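Local coordinates for rhusiopathiae surface protein B (Erysipelothrix rhusiopathiae, PDB 3V10) that probably binds collagen as a cell-wall-anchored surface adhesin, of which this chain is the collagen-binding region, related to the "collagen hug" adhesins, at residues F99-M102 with E103-Q107; D202-G205 with E206-L210; T296-H299 with Y300-S304. All coordinates share one frame; numbering follows the deposited sequence.

How the interactions relate
Interaction 1 lies far from the other two, about 38 Å from interaction 2 and 46 Å from interaction 3 between centres. It belongs to the Ig-like domain, while interaction 2 lies within the collagen-binding domain. Interactions 2 and 3 are near neighbours, with nearest atoms about 6 Å apart, and both reach the sheet that contains strand 276-286. Interactions 1 and 2 are partly buried. Their side-chain contacts are mainly apolar; interaction 1 adds one backbone hydrogen bond, and the histidine of interaction 2 bonds elsewhere. Interaction 3 is a surface contact. It relies more on helical backbone bonds, a water bridge and an aromatic pair.

Interaction 1 (F99-M102 with E103-Q107); sequences FEFM and EDVLQ
Val105 meets Phe101 through a single branch. Its CG2 lies 3.7 Å from CD1 of the Phe101 ring, and the two side chains cross at a slant. The other branch, CG1, sits between the backbone N and the carbonyl carbon of its own residue (chi1 68°). This turns CG1 to Met102 O, 3.2 Å away, and leaves CG2 for the ring. Within the strand, CE1 of Phe99 stands over the centre of one Phe101 face, 3.5 Å above the plane. Phe45 stacks on Phe101 as well, and Val105 also touches Phe45, Pro47 and Leu87.

Met102 makes its main link through the backbone. Its carbonyl O accepts a hydrogen bond from Val105 N at 3.0 Å. The N-H...O angle is 159°, but the donor lies 37° out of the carbonyl plane. The Met102 side chain bends at chi2 and chi3, and its end leads away from residues 103-107.

The bond closes the first turn of the 3-10 segment that follows strand 96-101, on the way to strand 112-123 in the Ig-like domain. The polar backbone of the turn is thus tied to Met102, the residue just after the strand. The buried Val105 and Phe101 side chains meet without polar groups. Across the turn itself, one off-plane backbone bond links the two segments, and the contact of the Val105 methyl with the Phe101 ring adds a purely apolar one.

Interaction 2 (D202-G205 with E206-L210); sequences DTIG and EGHKL
The main contact is a CH-pi interaction between Ile204 and His208. CG2 of Ile204 sits over one face of the imidazole, 3.5 Å from the ring centroid and 15° off the ring normal. It is offset toward the rim, and its nearest ring atom is His208 CE1 at 3.4 Å. A chi1 of 56° at the histidine brings its ring back toward the preceding strand.

Apolar packing continues along the other branch of the isoleucine. CD1 of Ile204 reaches CB of Leu210 at 3.7 Å, and the two side chains cross at about a right angle. Tyr265 touches both of them.

The backbone forms a type II beta turn from Gly205 to His208, between strands 198-204 and 208-221. These strands belong to different sheets of the collagen-binding domain, so the turn carries the chain from one sheet to the other. Gly207 occupies the third position with a positive phi of 95°, as is usual for a type II turn. Gly205 O comes close to a carbon of the histidine ring, 3.4 Å from His208 CD2.

No hydrogen bond crosses between the two segments; the polar partners lie elsewhere. Both ring nitrogens of the buried His208 are bonded: NE2 to Lys278 O and ND1 to Thr267 OG1. These two bonds fix the rotation of the ring whose face Ile204 covers.

Interaction 3 (T296-H299 with Y300-S304); sequences TPKH and YTDTS
Asp302 N bonds to Lys298 O at 2.8 Å, slightly tilted from the carbonyl plane. Pro297 O takes two donors. Thr301 N comes to it in the carbonyl plane at 3.3 Å. Tyr300 N reaches the same oxygen at 3.1 Å, but from 57° out of the plane. A water donates to both Thr296 O and Thr301 OG1, at 2.9 Å each, and so bridges the residue before the N-cap to the last residue of the helix.

The backbone bonds belong to the short helix 298-301. Pro297 is its N-cap, and Asp302 is the first residue after it to leave helical angles. The chain then enters strand 303-306, which pairs with strand 276-286. Asp302 OD1 bonds to Ser281 N of that partner strand, and Thr301 O bonds to Ser281 OG.

Outside the helix backbone, His299 and Tyr300 form an edge-to-face pair. The imidazole edge is turned to the phenol face, with CE1 of His299 3.2 Å above the plane and over its centre. The planes meet at 63°. With chi1 at 62°, the imidazole of His299 turns back over the Tyr300 face. Pro297 CB covers a face of the imidazole, while Pro297 CD lies at the edge of the tyrosine ring, 3.9 Å from Tyr300 CD2.

The methyls of Thr296 and Thr301 meet closely, with 3.4 Å between Thr296 CG2 and Thr301 CG2. Alongside Asp302, the aliphatic part of Lys298 runs past OD2, while its ammonium lies farther off.

Interaction 1 (F99-M102 with E103-Q107)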
ATOM      1  N   PHE A  99     -19.162 -10.878  -0.159  1.00 10.04           N
ATOM      2  CA  PHE A  99     -18.805 -12.089   0.567  1.00 10.07           C
ATOM      3  C   PHE A  99     -19.923 -13.096   0.354  1.00 10.07           C
ATOM      4  O   PHE A  99     -21.093 -12.762   0.524  1.00 10.57           O
ATOM      5  CB  PHE A  99     -18.637 -11.827   2.067  1.00 10.73           C
ATOM      6  CG  PHE A  99     -18.406 -13.081   2.872  1.00 11.92           C
ATOM      7  CD1 PHE A  99     -19.475 -13.889   3.257  1.00 13.41           C
ATOM      8  CD2 PHE A  99     -17.118 -13.479   3.208  1.00 16.13           C
ATOM      9  CE1 PHE A  99     -19.267 -15.071   3.959  1.00 15.30           C
ATOM     10  CE2 PHE A  99     -16.894 -14.668   3.916  1.00 17.22           C
ATOM     11  CZ  PHE A  99     -17.973 -15.463   4.291  1.00 17.40           C
ATOM     12  N   GLU A 100     -19.562 -14.319  -0.027  1.00 10.07           N
ATOM     13  CA  GLU A 100     -20.545 -15.374  -0.250  1.00 12.41           C
ATOM     14  C   GLU A 100     -20.121 -16.666   0.443  1.00 13.88           C
ATOM     15  O   GLU A 100     -18.953 -17.051   0.398  1.00 12.85           O
ATOM     16  CB  GLU A 100     -20.726 -15.630  -1.755  1.00 15.95           C
ATOM     17  CG  GLU A 100     -21.648 -16.801  -2.082  1.00 20.58           C
ATOM     18  CD  GLU A 100     -21.768 -17.057  -3.577  1.00 25.57           C
ATOM     19  OE1 GLU A 100     -20.719 -17.127  -4.251  1.00 27.56           O
ATOM     20  OE2 GLU A 100     -22.906 -17.199  -4.076  1.00 26.29           O
ATOM     21  N   PHE A 101     -21.075 -17.319   1.099  1.00 13.48           N
ATOM     22  CA  PHE A 101     -20.814 -18.575   1.785  1.00 15.22           C
ATOM     23  C   PHE A 101     -20.765 -19.703   0.757  1.00 15.32           C
ATOM     24  O   PHE A 101     -21.595 -19.761  -0.146  1.00 15.78           O
ATOM     25  CB  PHE A 101     -21.924 -18.851   2.805  1.00 15.30           C
ATOM     26  CG  PHE A 101     -21.849 -17.989   4.037  1.00 15.39           C
ATOM     27  CD1 PHE A 101     -20.960 -18.297   5.059  1.00 15.51           C
ATOM     28  CD2 PHE A 101     -22.666 -16.870   4.171  1.00 14.67           C
ATOM     29  CE1 PHE A 101     -20.883 -17.507   6.203  1.00 14.60           C
ATOM     30  CE2 PHE A 101     -22.596 -16.069   5.314  1.00 15.97           C
ATOM     31  CZ  PHE A 101     -21.702 -16.390   6.331  1.00 14.73           C
ATOM     32  N   MET A 102     -19.792 -20.596   0.898  1.00 16.84           N
ATOM     33  CA  MET A 102     -19.645 -21.716  -0.024  1.00 18.16           C
ATOM     34  C   MET A 102     -20.321 -22.974   0.517  1.00 18.60           C
ATOM     35  O   MET A 102     -20.763 -23.008   1.665  1.00 18.69           O
ATOM     36  CB  MET A 102     -18.159 -21.988  -0.297  1.00 18.46           C
ATOM     37  CG  MET A 102     -17.447 -20.882  -1.080  1.00 17.90           C
ATOM     38  SD  MET A 102     -18.020 -20.690  -2.802  1.00 19.94           S
ATOM     39  CE  MET A 102     -19.164 -19.358  -2.643  1.00 18.89           C
ATOM     40  N   GLU A 103     -20.390 -24.001  -0.325  1.00 19.08           N
ATOM     41  CA  GLU A 103     -21.013 -25.281   0.005  1.00 20.85           C
ATOM     42  C   GLU A 103     -20.730 -25.844   1.400  1.00 20.51           C
ATOM     43  O   GLU A 103     -21.653 -26.203   2.133  1.00 21.72           O
ATOM     44  CB  GLU A 103     -20.599 -26.328  -1.035  1.00 21.89           C
ATOM     45  CG  GLU A 103     -21.199 -27.713  -0.830  1.00 25.36           C
ATOM     46  CD  GLU A 103     -22.701 -27.730  -1.020  1.00 28.10           C
ATOM     47  OE1 GLU A 103     -23.199 -26.977  -1.886  1.00 29.18           O
ATOM     48  OE2 GLU A 103     -23.380 -28.505  -0.317  1.00 30.47           O
ATOM     49  N   ASP A 104     -19.457 -25.921   1.768  1.00 19.67           N
ATOM     50  CA  ASP A 104     -19.092 -26.493   3.054  1.00 20.56           C
ATOM     51  C   ASP A 104     -19.500 -25.749   4.314  1.00 21.70           C
ATOM     52  O   ASP A 104     -19.143 -26.164   5.415  1.00 21.57           O
ATOM     53  CB  ASP A 104     -17.595 -26.775   3.085  1.00 21.66           C
ATOM     54  CG  ASP A 104     -17.209 -27.930   2.179  1.00 23.52           C
ATOM     55  OD1 ASP A 104     -17.649 -29.068   2.450  1.00 25.58           O
ATOM     56  OD2 ASP A 104     -16.474 -27.700   1.195  1.00 24.56           O
ATOM     57  N   VAL A 105     -20.249 -24.660   4.176  1.00 20.36           N
ATOM     58  CA  VAL A 105     -20.687 -23.951   5.367  1.00 20.66           C
ATOM     59  C   VAL A 105     -21.716 -24.837   6.056  1.00 21.51           C
ATOM     60  O   VAL A 105     -22.014 -24.673   7.238  1.00 20.88           O
ATOM     61  CB  VAL A 105     -21.309 -22.580   5.023  1.00 20.37           C
ATOM     62  CG1 VAL A 105     -22.619 -22.768   4.292  1.00 19.35           C
ATOM     63  CG2 VAL A 105     -21.500 -21.764   6.299  1.00 21.10           C
ATOM     64  N   LEU A 106     -22.230 -25.808   5.310  1.00 21.72           N
ATOM     65  CA  LEU A 106     -23.234 -26.735   5.823  1.00 23.73           C
ATOM     66  C   LEU A 106     -22.643 -27.768   6.785  1.00 23.44           C
ATOM     67  O   LEU A 106     -23.359 -28.617   7.316  1.00 26.77           O
ATOM     68  CB  LEU A 106     -23.916 -27.452   4.655  1.00 23.06           C
ATOM     69  CG  LEU A 106     -24.687 -26.561   3.680  1.00 23.33           C
ATOM     70  CD1 LEU A 106     -25.263 -27.388   2.526  1.00 24.57           C
ATOM     71  CD2 LEU A 106     -25.799 -25.859   4.442  1.00 24.00           C
ATOM     72  N   GLN A 107     -21.336 -27.680   7.006  1.00 25.12           N
ATOM     73  CA  GLN A 107     -20.618 -28.596   7.890  1.00 25.91           C
ATOM     74  C   GLN A 107     -20.717 -28.211   9.365  1.00 26.97           C
ATOM     75  O   GLN A 107     -21.045 -29.028  10.232  1.00 28.05           O
ATOM     76  CB  GLN A 107     -19.134 -28.616   7.504  1.00 26.02           C
ATOM     77  CG  GLN A 107     -18.827 -28.911   6.034  1.00 28.37           C
ATOM     78  CD  GLN A 107     -18.723 -30.401   5.733  1.00 29.04           C
ATOM     79  OE1 GLN A 107     -19.733 -31.112   5.657  1.00 31.98           O
ATOM     80  NE2 GLN A 107     -17.489 -30.882   5.571  1.00 30.85           N
TER

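Interaction 2 (D202-G205 with E206-L210)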
ATOM      1  N   ASP A 202      21.282   0.840  -0.564  1.00  7.60           N
ATOM      2  CA  ASP A 202      19.911   0.553  -0.174  1.00  9.75           C
ATOM      3  C   ASP A 202      19.763  -0.898   0.254  1.00 10.37           C
ATOM      4  O   ASP A 202      20.116  -1.811  -0.487  1.00 11.09           O
ATOM      5  CB  ASP A 202      18.972   0.848  -1.348  1.00 12.16           C
ATOM      6  CG  ASP A 202      17.513   0.648  -0.989  1.00 17.06           C
ATOM      7  OD1 ASP A 202      17.170  -0.428  -0.459  1.00 20.20           O
ATOM      8  OD2 ASP A 202      16.709   1.563  -1.244  1.00 23.04           O
ATOM      9  N   THR A 203      19.238  -1.106   1.456  1.00  8.99           N
ATOM     10  CA  THR A 203      19.038  -2.456   1.961  1.00  9.70           C
ATOM     11  C   THR A 203      17.556  -2.750   2.099  1.00  7.77           C
ATOM     12  O   THR A 203      16.883  -2.199   2.967  1.00  8.56           O
ATOM     13  CB  THR A 203      19.707  -2.657   3.330  1.00 10.90           C
ATOM     14  OG1 THR A 203      21.127  -2.493   3.203  1.00 13.50           O
ATOM     15  CG2 THR A 203      19.418  -4.062   3.844  1.00 10.94           C
ATOM     16  N   ILE A 204      17.046  -3.619   1.233  1.00  7.75           N
ATOM     17  CA  ILE A 204      15.635  -3.984   1.276  1.00  9.64           C
ATOM     18  C   ILE A 204      15.411  -4.849   2.505  1.00 11.04           C
ATOM     19  O   ILE A 204      16.148  -5.810   2.739  1.00 10.43           O
ATOM     20  CB  ILE A 204      15.230  -4.752   0.005  1.00  8.96           C
ATOM     21  CG1 ILE A 204      15.407  -3.842  -1.210  1.00  8.64           C
ATOM     22  CG2 ILE A 204      13.782  -5.237   0.110  1.00 10.24           C
ATOM     23  CD1 ILE A 204      15.377  -4.578  -2.535  1.00 11.86           C
ATOM     24  N   GLY A 205      14.393  -4.501   3.288  1.00 10.70           N
ATOM     25  CA  GLY A 205      14.106  -5.235   4.506  1.00 11.89           C
ATOM     26  C   GLY A 205      13.629  -6.667   4.359  1.00 12.69           C
ATOM     27  O   GLY A 205      13.496  -7.194   3.257  1.00 11.94           O
ATOM     28  N   GLU A 206      13.364  -7.303   5.495  1.00 13.53           N
ATOM     29  CA  GLU A 206      12.899  -8.685   5.499  1.00 15.49           C
ATOM     30  C   GLU A 206      11.460  -8.782   4.992  1.00 13.92           C
ATOM     31  O   GLU A 206      10.699  -7.821   5.070  1.00 13.80           O
ATOM     32  CB  GLU A 206      12.994  -9.260   6.917  1.00 21.43           C
ATOM     33  CG  GLU A 206      12.757  -8.224   8.007  1.00 25.87           C
ATOM     34  CD  GLU A 206      12.323  -8.832   9.331  1.00 28.82           C
ATOM     35  OE1 GLU A 206      11.747  -9.938   9.319  1.00 32.75           O
ATOM     36  OE2 GLU A 206      12.532  -8.194  10.384  1.00 31.88           O
ATOM     37  N   GLY A 207      11.100  -9.938   4.443  1.00 13.05           N
ATOM     38  CA  GLY A 207       9.740 -10.131   3.966  1.00 12.47           C
ATOM     39  C   GLY A 207       9.477  -9.867   2.496  1.00 11.43           C
ATOM     40  O   GLY A 207       8.454 -10.294   1.963  1.00 11.00           O
ATOM     41  N   HIS A 208      10.369  -9.136   1.840  1.00  9.88           N
ATOM     42  CA  HIS A 208      10.196  -8.872   0.421  1.00 10.14           C
ATOM     43  C   HIS A 208      11.540  -8.834  -0.291  1.00 10.35           C
ATOM     44  O   HIS A 208      12.576  -8.664   0.345  1.00  9.92           O
ATOM     45  CB  HIS A 208       9.409  -7.572   0.176  1.00 10.33           C
ATOM     46  CG  HIS A 208      10.007  -6.352   0.812  1.00  9.28           C
ATOM     47  ND1 HIS A 208      10.064  -5.137   0.161  1.00  7.91           N
ATOM     48  CD2 HIS A 208      10.528  -6.142   2.044  1.00  7.50           C
ATOM     49  CE1 HIS A 208      10.595  -4.234   0.965  1.00  8.15           C
ATOM     50  NE2 HIS A 208      10.885  -4.817   2.115  1.00  6.78           N
ATOM     51  N   LYS A 209      11.515  -9.028  -1.604  1.00 10.71           N
ATOM     52  CA  LYS A 209      12.739  -9.032  -2.403  1.00 12.40           C
ATOM     53  C   LYS A 209      12.550  -8.229  -3.675  1.00 12.41           C
ATOM     54  O   LYS A 209      11.431  -8.075  -4.171  1.00 11.37           O
ATOM     55  CB  LYS A 209      13.132 -10.459  -2.806  1.00 16.42           C
ATOM     56  CG  LYS A 209      13.240 -11.464  -1.683  1.00 21.08           C
ATOM     57  CD  LYS A 209      14.001 -12.702  -2.149  1.00 23.75           C
ATOM     58  CE  LYS A 209      13.777 -13.878  -1.210  1.00 26.66           C
ATOM     59  NZ  LYS A 209      13.908 -13.467   0.213  1.00 28.30           N
ATOM     60  N   LEU A 210      13.660  -7.745  -4.219  1.00 11.06           N
ATOM     61  CA  LEU A 210      13.630  -6.974  -5.449  1.00 11.07           C
ATOM     62  C   LEU A 210      13.133  -7.844  -6.603  1.00 12.16           C
ATOM     63  O   LEU A 210      13.468  -9.031  -6.698  1.00 12.65           O
ATOM     64  CB  LEU A 210      15.035  -6.428  -5.755  1.00 13.21           C
ATOM     65  CG  LEU A 210      15.174  -5.453  -6.934  1.00 18.27           C
ATOM     66  CD1 LEU A 210      16.230  -4.392  -6.616  1.00 21.26           C
ATOM     67  CD2 LEU A 210      15.528  -6.222  -8.197  1.00 19.97           C
TER

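Interaction 3 (T296-H299 with Y300-S304)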
ATOM      1  N   THR A 296      22.453  12.397   6.881  1.00  8.85           N
ATOM      2  CA  THR A 296      21.099  12.516   6.340  1.00  8.74           C
ATOM      3  C   THR A 296      20.098  11.805   7.261  1.00  8.63           C
ATOM      4  O   THR A 296      20.274  10.641   7.612  1.00  9.54           O
ATOM      5  CB  THR A 296      21.029  11.923   4.930  1.00  8.01           C
ATOM      6  OG1 THR A 296      22.020  12.549   4.110  1.00  7.84           O
ATOM      7  CG2 THR A 296      19.650  12.158   4.317  1.00 10.09           C
ATOM      8  N   PRO A 297      19.040  12.512   7.686  1.00  9.93           N
ATOM      9  CA  PRO A 297      18.036  11.914   8.573  1.00 11.77           C
ATOM     10  C   PRO A 297      17.439  10.620   8.029  1.00 12.26           C
ATOM     11  O   PRO A 297      17.212  10.492   6.826  1.00 15.04           O
ATOM     12  CB  PRO A 297      16.990  13.021   8.698  1.00 12.34           C
ATOM     13  CG  PRO A 297      17.826  14.269   8.620  1.00 11.37           C
ATOM     14  CD  PRO A 297      18.772  13.947   7.477  1.00 13.04           C
ATOM     15  N   LYS A 298      17.190   9.664   8.918  1.00 12.01           N
ATOM     16  CA  LYS A 298      16.603   8.398   8.505  1.00 12.01           C
ATOM     17  C   LYS A 298      15.172   8.574   8.008  1.00 13.27           C
ATOM     18  O   LYS A 298      14.683   7.750   7.228  1.00 13.47           O
ATOM     19  CB  LYS A 298      16.592   7.390   9.657  1.00 15.04           C
ATOM     20  CG  LYS A 298      17.950   6.966  10.176  1.00 18.35           C
ATOM     21  CD  LYS A 298      17.790   5.756  11.092  1.00 19.91           C
ATOM     22  CE  LYS A 298      18.926   5.643  12.085  1.00 23.58           C
ATOM     23  NZ  LYS A 298      18.830   6.685  13.149  1.00 25.94           N
ATOM     24  N   HIS A 299      14.479   9.622   8.449  1.00 13.79           N
ATOM     25  CA  HIS A 299      13.108   9.781   7.977  1.00 14.51           C
ATOM     26  C   HIS A 299      13.092  10.030   6.475  1.00 14.23           C
ATOM     27  O   HIS A 299      12.082   9.800   5.809  1.00 13.78           O
ATOM     28  CB  HIS A 299      12.337  10.867   8.768  1.00 13.92           C
ATOM     29  CG  HIS A 299      12.906  12.249   8.668  1.00 16.96           C
ATOM     30  ND1 HIS A 299      12.837  13.006   7.518  1.00 18.36           N
ATOM     31  CD2 HIS A 299      13.494  13.037   9.600  1.00 17.35           C
ATOM     32  CE1 HIS A 299      13.358  14.199   7.746  1.00 18.83           C
ATOM     33  NE2 HIS A 299      13.763  14.244   9.002  1.00 17.00           N
ATOM     34  N   TYR A 300      14.232  10.462   5.935  1.00 12.06           N
ATOM     35  CA  TYR A 300      14.366  10.692   4.498  1.00 11.06           C
ATOM     36  C   TYR A 300      14.896   9.453   3.774  1.00 12.28           C
ATOM     37  O   TYR A 300      14.428   9.116   2.686  1.00 10.73           O
ATOM     38  CB  TYR A 300      15.352  11.822   4.197  1.00 11.15           C
ATOM     39  CG  TYR A 300      14.870  13.213   4.486  1.00 13.04           C
ATOM     40  CD1 TYR A 300      13.574  13.606   4.159  1.00 15.51           C
ATOM     41  CD2 TYR A 300      15.732  14.160   5.030  1.00 15.58           C
ATOM     42  CE1 TYR A 300      13.147  14.916   4.364  1.00 18.70           C
ATOM     43  CE2 TYR A 300      15.318  15.474   5.239  1.00 18.86           C
ATOM     44  CZ  TYR A 300      14.025  15.843   4.902  1.00 20.02           C
ATOM     45  OH  TYR A 300      13.611  17.141   5.102  1.00 23.71           O
ATOM     46  N   THR A 301      15.879   8.789   4.378  1.00 10.10           N
ATOM     47  CA  THR A 301      16.514   7.623   3.754  1.00  9.67           C
ATOM     48  C   THR A 301      15.859   6.264   3.966  1.00  8.07           C
ATOM     49  O   THR A 301      16.163   5.314   3.242  1.00  8.07           O
ATOM     50  CB  THR A 301      17.978   7.506   4.205  1.00  9.10           C
ATOM     51  OG1 THR A 301      18.029   7.077   5.573  1.00  7.85           O
ATOM     52  CG2 THR A 301      18.673   8.863   4.086  1.00  8.66           C
ATOM     53  N   ASP A 302      14.973   6.167   4.955  1.00  8.45           N
ATOM     54  CA  ASP A 302      14.294   4.903   5.258  1.00  9.92           C
ATOM     55  C   ASP A 302      12.784   5.062   5.180  1.00 12.27           C
ATOM     56  O   ASP A 302      12.250   6.125   5.496  1.00 12.27           O
ATOM     57  CB  ASP A 302      14.597   4.427   6.686  1.00  9.98           C
ATOM     58  CG  ASP A 302      16.073   4.297   6.981  1.00 10.76           C
ATOM     59  OD1 ASP A 302      16.903   4.382   6.054  1.00 11.33           O
ATOM     60  OD2 ASP A 302      16.396   4.100   8.174  1.00 13.88           O
ATOM     61  N   THR A 303      12.094   3.999   4.783  1.00 11.43           N
ATOM     62  CA  THR A 303      10.643   4.052   4.734  1.00 11.55           C
ATOM     63  C   THR A 303      10.064   2.641   4.756  1.00 12.87           C
ATOM     64  O   THR A 303      10.799   1.659   4.859  1.00 12.81           O
ATOM     65  CB  THR A 303      10.147   4.826   3.498  1.00 13.09           C
ATOM     66  OG1 THR A 303       8.784   5.213   3.702  1.00 14.13           O
ATOM     67  CG2 THR A 303      10.233   3.972   2.252  1.00 11.71           C
ATOM     68  N   SER A 304       8.746   2.538   4.688  1.00 13.06           N
ATOM     69  CA  SER A 304       8.121   1.231   4.712  1.00 13.27           C
ATOM     70  C   SER A 304       6.700   1.305   4.199  1.00 14.88           C
ATOM     71  O   SER A 304       6.122   2.386   4.077  1.00 15.53           O
ATOM     72  CB  SER A 304       8.119   0.679   6.135  1.00 16.82           C
ATOM     73  OG  SER A 304       7.320   1.481   6.983  1.00 16.78           O
TER
HETATM   74  O   HOH W   1      20.505   7.914   6.721  1.00 11.63           O